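Local coordinates for protein endonuclease V (Streptomyces avermitilis, PDB 3GOC) that probably repairs deaminated DNA, cutting it at the second phosphodiester bond 3' to a deoxyinosine with magnesium as cofactor, at residues G117-R122 with F146-E151; P137-A142 with D194-H199; E151-G154 with A160-L163. All blocks are in the same frame, centred on the assembly; numbering follows the deposited sequence.

Contact 1 of 3, residues G117-R122 with F146-E151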
ATOM      1  N   GLY A 117      -3.171 -16.100   9.291  1.00  7.03           N
ATOM      2  CA  GLY A 117      -2.870 -15.714  10.658  1.00  7.87           C
ATOM      3  C   GLY A 117      -4.086 -16.062  11.507  1.00  6.41           C
ATOM      4  O   GLY A 117      -4.313 -17.227  11.826  1.00  8.64           O
ATOM      5  N   VAL A 118      -4.885 -15.061  11.866  1.00  5.55           N
ATOM      6  CA  VAL A 118      -6.078 -15.297  12.677  1.00  8.14           C
ATOM      7  C   VAL A 118      -7.159 -16.079  11.925  1.00  7.40           C
ATOM      8  O   VAL A 118      -8.076 -16.641  12.540  1.00  9.18           O
ATOM      9  CB  VAL A 118      -6.672 -13.967  13.192  1.00 12.35           C
ATOM     10  CG1 VAL A 118      -5.672 -13.278  14.107  1.00 13.08           C
ATOM     11  CG2 VAL A 118      -7.022 -13.070  12.026  1.00 13.58           C
ATOM     12  N   ALA A 119      -7.062 -16.110  10.598  1.00  6.21           N
ATOM     13  CA  ALA A 119      -8.018 -16.853   9.768  1.00  6.35           C
ATOM     14  C   ALA A 119      -7.598 -18.308   9.886  1.00  7.74           C
ATOM     15  O   ALA A 119      -6.965 -18.872   8.990  1.00  9.56           O
ATOM     16  CB  ALA A 119      -7.929 -16.383   8.312  1.00  9.38           C
ATOM     17  N   HIS A 120      -7.984 -18.908  11.002  1.00  9.69           N
ATOM     18  CA  HIS A 120      -7.608 -20.276  11.323  1.00 10.96           C
ATOM     19  C   HIS A 120      -8.647 -20.851  12.284  1.00 11.44           C
ATOM     20  O   HIS A 120      -9.245 -20.113  13.064  1.00 11.51           O
ATOM     21  CB  HIS A 120      -6.211 -20.217  11.953  1.00  9.99           C
ATOM     22  CG  HIS A 120      -5.706 -21.520  12.485  1.00 10.03           C
ATOM     23  ND1 HIS A 120      -6.003 -21.970  13.754  1.00 10.56           N
ATOM     24  CD2 HIS A 120      -4.898 -22.455  11.932  1.00  8.25           C
ATOM     25  CE1 HIS A 120      -5.399 -23.126  13.959  1.00 12.23           C
ATOM     26  NE2 HIS A 120      -4.723 -23.443  12.870  1.00  8.54           N
ATOM     27  N   PRO A 121      -8.889 -22.173  12.225  1.00 16.35           N
ATOM     28  CA  PRO A 121      -9.870 -22.814  13.107  1.00 21.46           C
ATOM     29  C   PRO A 121      -9.731 -22.438  14.581  1.00 16.96           C
ATOM     30  O   PRO A 121     -10.726 -22.359  15.300  1.00 19.10           O
ATOM     31  CB  PRO A 121      -9.650 -24.309  12.844  1.00 20.22           C
ATOM     32  CG  PRO A 121      -8.252 -24.379  12.269  1.00 24.39           C
ATOM     33  CD  PRO A 121      -8.225 -23.175  11.376  1.00 18.11           C
ATOM     34  N   ARG A 122      -8.500 -22.205  15.028  1.00 16.28           N
ATOM     35  CA  ARG A 122      -8.261 -21.816  16.410  1.00 12.82           C
ATOM     36  C   ARG A 122      -7.700 -20.403  16.490  1.00 13.63           C
ATOM     37  O   ARG A 122      -7.105 -20.006  17.495  1.00 12.57           O
ATOM     38  CB  ARG A 122      -7.307 -22.801  17.096  1.00 19.84           C
ATOM     39  CG  ARG A 122      -8.012 -23.963  17.780  1.00 23.46           C
ATOM     40  CD  ARG A 122      -7.026 -24.831  18.546  1.00 18.41           C
ATOM     41  NE  ARG A 122      -7.502 -25.153  19.890  1.00 16.97           N
ATOM     42  CZ  ARG A 122      -8.566 -25.906  20.152  1.00 15.71           C
ATOM     43  NH1 ARG A 122      -9.278 -26.425  19.162  1.00 14.45           N
ATOM     44  NH2 ARG A 122      -8.912 -26.144  21.409  1.00 20.67           N
ATOM     45  N   PHE A 146      -9.592 -21.052   1.690  1.00  8.28           N
ATOM     46  CA  PHE A 146      -9.718 -22.186   2.596  1.00 10.86           C
ATOM     47  C   PHE A 146     -11.214 -22.486   2.708  1.00  8.73           C
ATOM     48  O   PHE A 146     -11.908 -22.574   1.698  1.00 11.42           O
ATOM     49  CB  PHE A 146      -9.147 -21.841   3.977  1.00 13.89           C
ATOM     50  CG  PHE A 146      -9.010 -23.028   4.891  1.00 23.91           C
ATOM     51  CD1 PHE A 146      -9.349 -22.928   6.237  1.00 19.35           C
ATOM     52  CD2 PHE A 146      -8.534 -24.245   4.406  1.00 20.90           C
ATOM     53  CE1 PHE A 146      -9.222 -24.026   7.092  1.00 30.18           C
ATOM     54  CE2 PHE A 146      -8.401 -25.349   5.251  1.00 28.90           C
ATOM     55  CZ  PHE A 146      -8.745 -25.238   6.596  1.00 27.55           C
ATOM     56  N   THR A 147     -11.714 -22.617   3.932  1.00 13.93           N
ATOM     57  CA  THR A 147     -13.125 -22.902   4.140  1.00 14.40           C
ATOM     58  C   THR A 147     -13.914 -21.653   4.551  1.00 14.96           C
ATOM     59  O   THR A 147     -15.075 -21.743   4.949  1.00 14.41           O
ATOM     60  CB  THR A 147     -13.299 -23.991   5.216  1.00 20.61           C
ATOM     61  OG1 THR A 147     -14.680 -24.354   5.317  1.00 38.33           O
ATOM     62  CG2 THR A 147     -12.805 -23.482   6.561  1.00 11.68           C
ATOM     63  N   PHE A 148     -13.286 -20.487   4.443  1.00 10.18           N
ATOM     64  CA  PHE A 148     -13.934 -19.236   4.812  1.00  8.12           C
ATOM     65  C   PHE A 148     -14.820 -18.706   3.686  1.00 11.87           C
ATOM     66  O   PHE A 148     -14.643 -19.065   2.521  1.00 16.26           O
ATOM     67  CB  PHE A 148     -12.873 -18.196   5.186  1.00 10.24           C
ATOM     68  CG  PHE A 148     -11.897 -18.682   6.219  1.00  9.36           C
ATOM     69  CD1 PHE A 148     -10.539 -18.792   5.918  1.00 11.14           C
ATOM     70  CD2 PHE A 148     -12.340 -19.064   7.486  1.00  8.50           C
ATOM     71  CE1 PHE A 148      -9.637 -19.277   6.861  1.00 10.73           C
ATOM     72  CE2 PHE A 148     -11.449 -19.550   8.439  1.00 12.92           C
ATOM     73  CZ  PHE A 148     -10.093 -19.660   8.129  1.00 13.32           C
ATOM     74  N   SER A 149     -15.776 -17.854   4.037  1.00 10.90           N
ATOM     75  CA  SER A 149     -16.681 -17.297   3.044  1.00 12.62           C
ATOM     76  C   SER A 149     -16.479 -15.799   2.893  1.00 11.33           C
ATOM     77  O   SER A 149     -15.923 -15.141   3.772  1.00 10.20           O
ATOM     78  CB  SER A 149     -18.130 -17.570   3.440  1.00 16.07           C
ATOM     79  OG  SER A 149     -18.477 -16.830   4.594  1.00 21.50           O
ATOM     80  N   TYR A 150     -16.938 -15.263   1.771  1.00 14.87           N
ATOM     81  CA  TYR A 150     -16.801 -13.843   1.515  1.00 12.07           C
ATOM     82  C   TYR A 150     -17.662 -13.414   0.344  1.00 12.06           C
ATOM     83  O   TYR A 150     -17.946 -14.203  -0.560  1.00 13.54           O
ATOM     84  CB  TYR A 150     -15.334 -13.506   1.221  1.00 12.58           C
ATOM     85  CG  TYR A 150     -14.824 -14.065  -0.095  1.00 12.73           C
ATOM     86  CD1 TYR A 150     -14.752 -13.263  -1.233  1.00 10.98           C
ATOM     87  CD2 TYR A 150     -14.414 -15.396  -0.198  1.00 12.03           C
ATOM     88  CE1 TYR A 150     -14.277 -13.768  -2.442  1.00 13.79           C
ATOM     89  CE2 TYR A 150     -13.942 -15.916  -1.407  1.00 10.95           C
ATOM     90  CZ  TYR A 150     -13.875 -15.093  -2.522  1.00 12.95           C
ATOM     91  OH  TYR A 150     -13.396 -15.587  -3.715  1.00 17.27           O
ATOM     92  N   GLU A 151     -18.091 -12.160   0.387  1.00 13.06           N
ATOM     93  CA  GLU A 151     -18.877 -11.571  -0.688  1.00 14.68           C
ATOM     94  C   GLU A 151     -17.826 -11.048  -1.658  1.00 13.76           C
ATOM     95  O   GLU A 151     -16.756 -10.611  -1.229  1.00 15.71           O
ATOM     96  CB  GLU A 151     -19.704 -10.391  -0.169  1.00 18.19           C
ATOM     97  CG  GLU A 151     -20.746 -10.745   0.880  1.00 25.90           C
ATOM     98  CD  GLU A 151     -21.953 -11.457   0.299  1.00 37.74           C
ATOM     99  OE1 GLU A 151     -22.892 -11.763   1.068  1.00 44.12           O
ATOM    100  OE2 GLU A 151     -21.967 -11.710  -0.925  1.00 40.87           O
TER

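Contact 2 of 3, residues P137-A142 with D194-H199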
ATOM      1  N   PRO A 137       6.066  -8.069  13.827  1.00  6.83           N
ATOM      2  CA  PRO A 137       4.817  -7.821  13.104  1.00  7.10           C
ATOM      3  C   PRO A 137       4.719  -8.830  11.967  1.00  5.10           C
ATOM      4  O   PRO A 137       5.676  -9.021  11.214  1.00  6.91           O
ATOM      5  CB  PRO A 137       5.002  -6.406  12.569  1.00  7.09           C
ATOM      6  CG  PRO A 137       5.930  -5.784  13.547  1.00 10.27           C
ATOM      7  CD  PRO A 137       6.925  -6.874  13.798  1.00  9.41           C
ATOM      8  N   THR A 138       3.566  -9.471  11.841  1.00  4.12           N
ATOM      9  CA  THR A 138       3.370 -10.453  10.781  1.00  4.98           C
ATOM     10  C   THR A 138       1.953 -10.415  10.237  1.00  4.83           C
ATOM     11  O   THR A 138       1.012 -10.041  10.938  1.00  7.27           O
ATOM     12  CB  THR A 138       3.583 -11.893  11.282  1.00  9.47           C
ATOM     13  OG1 THR A 138       2.515 -12.240  12.172  1.00 10.55           O
ATOM     14  CG2 THR A 138       4.906 -12.032  12.002  1.00  4.91           C
ATOM     15  N   ILE A 139       1.809 -10.805   8.977  1.00  4.82           N
ATOM     16  CA  ILE A 139       0.498 -10.894   8.351  1.00  5.16           C
ATOM     17  C   ILE A 139       0.533 -12.107   7.449  1.00  5.44           C
ATOM     18  O   ILE A 139       1.598 -12.652   7.149  1.00  5.15           O
ATOM     19  CB  ILE A 139       0.129  -9.668   7.469  1.00  6.59           C
ATOM     20  CG1 ILE A 139       1.059  -9.574   6.262  1.00  7.56           C
ATOM     21  CG2 ILE A 139       0.161  -8.400   8.305  1.00  7.92           C
ATOM     22  CD1 ILE A 139       0.624  -8.522   5.253  1.00  9.28           C
ATOM     23  N   GLY A 140      -0.645 -12.536   7.031  1.00  4.84           N
ATOM     24  CA  GLY A 140      -0.729 -13.655   6.120  1.00  6.24           C
ATOM     25  C   GLY A 140      -1.472 -13.212   4.870  1.00  5.61           C
ATOM     26  O   GLY A 140      -2.399 -12.405   4.935  1.00  4.73           O
ATOM     27  N   VAL A 141      -1.031 -13.705   3.720  1.00  5.43           N
ATOM     28  CA  VAL A 141      -1.697 -13.430   2.458  1.00  5.92           C
ATOM     29  C   VAL A 141      -1.779 -14.792   1.796  1.00  5.13           C
ATOM     30  O   VAL A 141      -0.756 -15.436   1.551  1.00  4.36           O
ATOM     31  CB  VAL A 141      -0.915 -12.463   1.547  1.00  5.09           C
ATOM     32  CG1 VAL A 141      -1.690 -12.269   0.244  1.00  7.01           C
ATOM     33  CG2 VAL A 141      -0.725 -11.115   2.239  1.00  5.73           C
ATOM     34  N   ALA A 142      -3.001 -15.241   1.531  1.00  3.33           N
ATOM     35  CA  ALA A 142      -3.229 -16.558   0.937  1.00  5.70           C
ATOM     36  C   ALA A 142      -3.882 -16.493  -0.433  1.00  4.28           C
ATOM     37  O   ALA A 142      -4.635 -15.569  -0.728  1.00  5.12           O
ATOM     38  CB  ALA A 142      -4.079 -17.397   1.878  1.00  5.42           C
ATOM     39  N   ASP A 194      -6.327  -2.908   8.265  1.00  7.89           N
ATOM     40  CA  ASP A 194      -6.108  -1.828   7.314  1.00  7.89           C
ATOM     41  C   ASP A 194      -4.648  -1.818   6.869  1.00  7.64           C
ATOM     42  O   ASP A 194      -4.359  -1.688   5.679  1.00  7.59           O
ATOM     43  CB  ASP A 194      -6.476  -0.475   7.932  1.00  9.77           C
ATOM     44  CG  ASP A 194      -7.957  -0.181   7.844  1.00 13.13           C
ATOM     45  OD1 ASP A 194      -8.702  -1.006   7.273  1.00 12.77           O
ATOM     46  OD2 ASP A 194      -8.387   0.885   8.343  1.00 15.71           O
ATOM     47  N   HIS A 195      -3.730  -1.968   7.821  1.00  7.36           N
ATOM     48  CA  HIS A 195      -2.312  -1.974   7.480  1.00  6.97           C
ATOM     49  C   HIS A 195      -1.921  -3.236   6.726  1.00  7.49           C
ATOM     50  O   HIS A 195      -1.068  -3.194   5.839  1.00  6.45           O
ATOM     51  CB  HIS A 195      -1.435  -1.824   8.726  1.00  9.80           C
ATOM     52  CG  HIS A 195      -1.331  -0.418   9.225  1.00  7.78           C
ATOM     53  ND1 HIS A 195      -2.376   0.227   9.855  1.00 12.36           N
ATOM     54  CD2 HIS A 195      -0.318   0.480   9.167  1.00 14.56           C
ATOM     55  CE1 HIS A 195      -2.010   1.459  10.161  1.00 15.88           C
ATOM     56  NE2 HIS A 195      -0.767   1.639   9.754  1.00 14.11           N
ATOM     57  N   ALA A 196      -2.536  -4.361   7.079  1.00  5.32           N
ATOM     58  CA  ALA A 196      -2.237  -5.606   6.382  1.00  5.26           C
ATOM     59  C   ALA A 196      -2.621  -5.441   4.911  1.00  5.63           C
ATOM     60  O   ALA A 196      -1.896  -5.871   4.015  1.00  6.11           O
ATOM     61  CB  ALA A 196      -3.010  -6.770   7.001  1.00  6.18           C
ATOM     62  N   CYS A 197      -3.772  -4.824   4.663  1.00  5.66           N
ATOM     63  CA  CYS A 197      -4.218  -4.597   3.295  1.00  7.98           C
ATOM     64  C   CYS A 197      -3.294  -3.622   2.578  1.00  6.39           C
ATOM     65  O   CYS A 197      -2.953  -3.824   1.411  1.00  7.00           O
ATOM     66  CB  CYS A 197      -5.640  -4.048   3.283  1.00  7.78           C
ATOM     67  SG  CYS A 197      -6.877  -5.292   3.653  1.00 11.91           S
ATOM     68  N   ALA A 198      -2.890  -2.560   3.274  1.00  6.23           N
ATOM     69  CA  ALA A 198      -2.004  -1.563   2.692  1.00  6.27           C
ATOM     70  C   ALA A 198      -0.685  -2.196   2.271  1.00  6.99           C
ATOM     71  O   ALA A 198      -0.171  -1.914   1.192  1.00  7.29           O
ATOM     72  CB  ALA A 198      -1.756  -0.434   3.693  1.00  4.79           C
ATOM     73  N   HIS A 199      -0.132  -3.062   3.113  1.00  6.25           N
ATOM     74  CA  HIS A 199       1.127  -3.712   2.764  1.00  4.76           C
ATOM     75  C   HIS A 199       0.938  -4.652   1.584  1.00  4.23           C
ATOM     76  O   HIS A 199       1.774  -4.719   0.682  1.00  5.35           O
ATOM     77  CB  HIS A 199       1.683  -4.480   3.966  1.00  5.39           C
ATOM     78  CG  HIS A 199       2.473  -3.621   4.906  1.00  7.93           C
ATOM     79  ND1 HIS A 199       3.777  -3.252   4.654  1.00 10.93           N
ATOM     80  CD2 HIS A 199       2.124  -3.008   6.060  1.00  9.39           C
ATOM     81  CE1 HIS A 199       4.197  -2.444   5.614  1.00  8.35           C
ATOM     82  NE2 HIS A 199       3.213  -2.281   6.479  1.00  7.01           N
TER

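Contact 3 of 3, residues E151-G154 with A160-L163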
ATOM      1  N   GLU A 151     -18.091 -12.160   0.387  1.00 13.06           N
ATOM      2  CA  GLU A 151     -18.877 -11.571  -0.688  1.00 14.68           C
ATOM      3  C   GLU A 151     -17.826 -11.048  -1.658  1.00 13.76           C
ATOM      4  O   GLU A 151     -16.756 -10.611  -1.229  1.00 15.71           O
ATOM      5  CB  GLU A 151     -19.704 -10.391  -0.169  1.00 18.19           C
ATOM      6  CG  GLU A 151     -20.746 -10.745   0.880  1.00 25.90           C
ATOM      7  CD  GLU A 151     -21.953 -11.457   0.299  1.00 37.74           C
ATOM      8  OE1 GLU A 151     -22.892 -11.763   1.068  1.00 44.12           O
ATOM      9  OE2 GLU A 151     -21.967 -11.710  -0.925  1.00 40.87           O
ATOM     10  N   ASP A 152     -18.108 -11.094  -2.954  1.00 16.89           N
ATOM     11  CA  ASP A 152     -17.150 -10.588  -3.931  1.00 16.70           C
ATOM     12  C   ASP A 152     -16.846  -9.121  -3.650  1.00 13.72           C
ATOM     13  O   ASP A 152     -17.754  -8.297  -3.568  1.00 15.91           O
ATOM     14  CB  ASP A 152     -17.702 -10.707  -5.356  1.00 19.28           C
ATOM     15  CG  ASP A 152     -17.799 -12.139  -5.829  1.00 32.57           C
ATOM     16  OD1 ASP A 152     -16.777 -12.854  -5.763  1.00 30.20           O
ATOM     17  OD2 ASP A 152     -18.894 -12.545  -6.279  1.00 40.20           O
ATOM     18  N   PRO A 153     -15.563  -8.775  -3.481  1.00 11.66           N
ATOM     19  CA  PRO A 153     -15.220  -7.375  -3.219  1.00 10.08           C
ATOM     20  C   PRO A 153     -15.409  -6.571  -4.506  1.00 10.73           C
ATOM     21  O   PRO A 153     -15.641  -7.149  -5.569  1.00 12.20           O
ATOM     22  CB  PRO A 153     -13.753  -7.452  -2.796  1.00 13.09           C
ATOM     23  CG  PRO A 153     -13.242  -8.617  -3.584  1.00 14.22           C
ATOM     24  CD  PRO A 153     -14.362  -9.627  -3.443  1.00  9.66           C
ATOM     25  N   GLY A 154     -15.324  -5.247  -4.412  1.00 11.63           N
ATOM     26  CA  GLY A 154     -15.467  -4.424  -5.598  1.00 11.67           C
ATOM     27  C   GLY A 154     -14.479  -4.879  -6.656  1.00 10.60           C
ATOM     28  O   GLY A 154     -13.450  -5.484  -6.341  1.00  9.21           O
ATOM     29  N   ALA A 160     -12.053  -4.381  -1.036  1.00 10.24           N
ATOM     30  CA  ALA A 160     -11.969  -5.459  -0.071  1.00  7.29           C
ATOM     31  C   ALA A 160     -13.357  -5.882   0.385  1.00  7.85           C
ATOM     32  O   ALA A 160     -14.353  -5.198   0.133  1.00 13.31           O
ATOM     33  CB  ALA A 160     -11.137  -5.013   1.136  1.00  9.67           C
ATOM     34  N   ALA A 161     -13.411  -7.022   1.055  1.00 10.68           N
ATOM     35  CA  ALA A 161     -14.660  -7.540   1.591  1.00 12.16           C
ATOM     36  C   ALA A 161     -14.285  -8.423   2.769  1.00 11.73           C
ATOM     37  O   ALA A 161     -13.210  -9.015   2.797  1.00  8.71           O
ATOM     38  CB  ALA A 161     -15.397  -8.349   0.532  1.00 10.84           C
ATOM     39  N   PRO A 162     -15.157  -8.504   3.773  1.00  9.55           N
ATOM     40  CA  PRO A 162     -14.874  -9.334   4.942  1.00  9.96           C
ATOM     41  C   PRO A 162     -14.715 -10.818   4.605  1.00  7.79           C
ATOM     42  O   PRO A 162     -15.472 -11.371   3.800  1.00 12.38           O
ATOM     43  CB  PRO A 162     -16.090  -9.089   5.837  1.00 11.74           C
ATOM     44  CG  PRO A 162     -16.506  -7.696   5.466  1.00 12.87           C
ATOM     45  CD  PRO A 162     -16.386  -7.718   3.969  1.00 10.16           C
ATOM     46  N   LEU A 163     -13.712 -11.453   5.205  1.00  7.76           N
ATOM     47  CA  LEU A 163     -13.486 -12.886   5.029  1.00  6.37           C
ATOM     48  C   LEU A 163     -14.044 -13.463   6.327  1.00  7.93           C
ATOM     49  O   LEU A 163     -13.586 -13.106   7.411  1.00  8.43           O
ATOM     50  CB  LEU A 163     -11.991 -13.193   4.911  1.00  3.43           C
ATOM     51  CG  LEU A 163     -11.643 -14.657   4.619  1.00  6.26           C
ATOM     52  CD1 LEU A 163     -12.239 -15.082   3.279  1.00 13.12           C
ATOM     53  CD2 LEU A 163     -10.124 -14.830   4.604  1.00  8.92           C
TER
HETATM   54  O   HOH W   1     -17.886 -10.677   2.871  1.00 18.21           O
HETATM   55  O   HOH W   2     -15.388  -3.864  -1.960  1.00 12.64           O

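Contact 1 of 3, residues G117-R122 with F146-E151
Phe148 drives the far corner of its ring obliquely against the backbone of Ala119: CZ lies 3.3 Å from Ala119 C, and the same atom is 3.6 Å from His120 N. Beside it CE1 meets the methyl CB of Ala119 at 3.7 Å. Phe148 CG is anti to its carbonyl carbon (chi1 -52°), which directs the ring at the 117-122 loop. Phe146 is the looser neighbour; its CE1 approaches Pro121 CD at 4.5 Å, and Phe148 CZ lies at the edge of its ring, in plane. The loop contains an inverse gamma turn centred on Ala119, closed by a weak hydrogen bond from His120 N to Val118 O, and it follows strand 110-114, whose Asp114 binds magnesium in this RNase H-clan fold. Trimming Phe148 to an alanine is likely to open a gap beside Ala119 and leave Leu163 and Val170 less covered. Beyond the turn, Arg122 N donates to His120 ND1 (2.8 Å, 156°), approaching 36° out of the imidazole plane. Pro121 CD sits over one face of that ring, and NE2 is hydrogen-bonded to Gly87 O.

Contact 2 of 3, residues P137-A142 with D194-H199
Ile139 meets helix 193-202 with both of its branches. Its CG2 methyl touches Ala196 CB at 3.8 Å, methyl against methyl, while CD1 at the end of the longer branch reaches past it to 3.9 Å from Ala196 O. The same CD1 comes within 4.4 Å of His199 CB, one helical turn further on. This spread follows from chi1 of 65°, which places CG1 between the backbone N and the carbonyl carbon, the crowded position for this branch, and leaves CG2 beside N. With an alanine as its partner the helix can come close: the CA atoms of Ile139 and Ala196 are 6.3 Å apart.

A second shell fixes both sides. Ala196 O, brushed by the isoleucine, is hydrogen-bonded to Thr200 OG1, Thr200 also packs on Ile139, and the imidazole of His199 is engaged through NE2 with Pro35 O. Ala196 rests on Val185 of the adjoining strand 183-189 as well, and Ile139 is backed by Val112 while its backbone bonds with Ile111 and Cys113 of strand 110-114. The whole is a buried, apolar helix-on-sheet layer, in which a helix lies across strands 138-142 and 183-189 of the mixed central sheet, in keeping with the RNase H-like fold of the endonuclease V family.

Contact 3 of 3, residues E151-G154 with A160-L163
Ala161 CB is the centre of the close packing: it points at the 151-154 loop, where Glu151 O lies 3.2 Å from it and Pro153 CB 3.8 Å from it. The proline ring comes in alongside the strand, with CB also 3.6 Å from Ala160 C. A small methyl and a rigid ring thus fit directly against backbone, and the buried side of the contact is made without any polar group of a side chain. Pro182 lies against Pro153 as well.

The other side is looser and wetted. Glu151 N and Pro162 O stand 4.4 Å apart, too far for a direct bond, and one water fills in, accepting from Glu151 N at 2.9 Å and donating to Pro162 O at 2.7 Å. A second water does the same work at the opposite end, taking the N-H of Gly154 at 2.8 Å and donating a hydrogen bond to Ala160 O at 2.7 Å. The two bridges hold the loop to the strand on either side of the Pro153-Ala161 packing. Glu151 bends its carboxylate off from strand 160-165 (chi2 -74°), and both it and Asp152 are exposed.

Arg175 grips the loop from outside through Pro153 O and Gly154 O, and Glu23 of the second subunit takes a hydrogen bond from Ala160 N. In the fold the loop leaves strand 149-150, the outermost on this side of the chain's sheet, and runs on beside strand 160-165, before the chain turns back into that strand, whose other neighbour, strand 168-174, pairs with it through backbone bonds such as Ala161 with Ala173.

How the contacts relate
Contacts 1 and 3 share Glu151, and their centres are about 13 Å apart. They also touch: Phe148 CB lies 3.7 Å from Leu163 CD1, so the ring that reaches the 117-122 loop is backed by strand 160-165. Contact 2 is deeper in the chain, its centre about 15 Å from each of the others, and contact 3 is nested in the chain loop closed by contact 2. In contact 1 the Phe146 side chain is about 13 Å from a bound magnesium ion and about 8 Å from the side chain of Tyr84, predicted to interact with DNA. Ile139 of contact 2 lies about 10 Å from Asp114, side chain to side chain; contact 3 is remote from these sites.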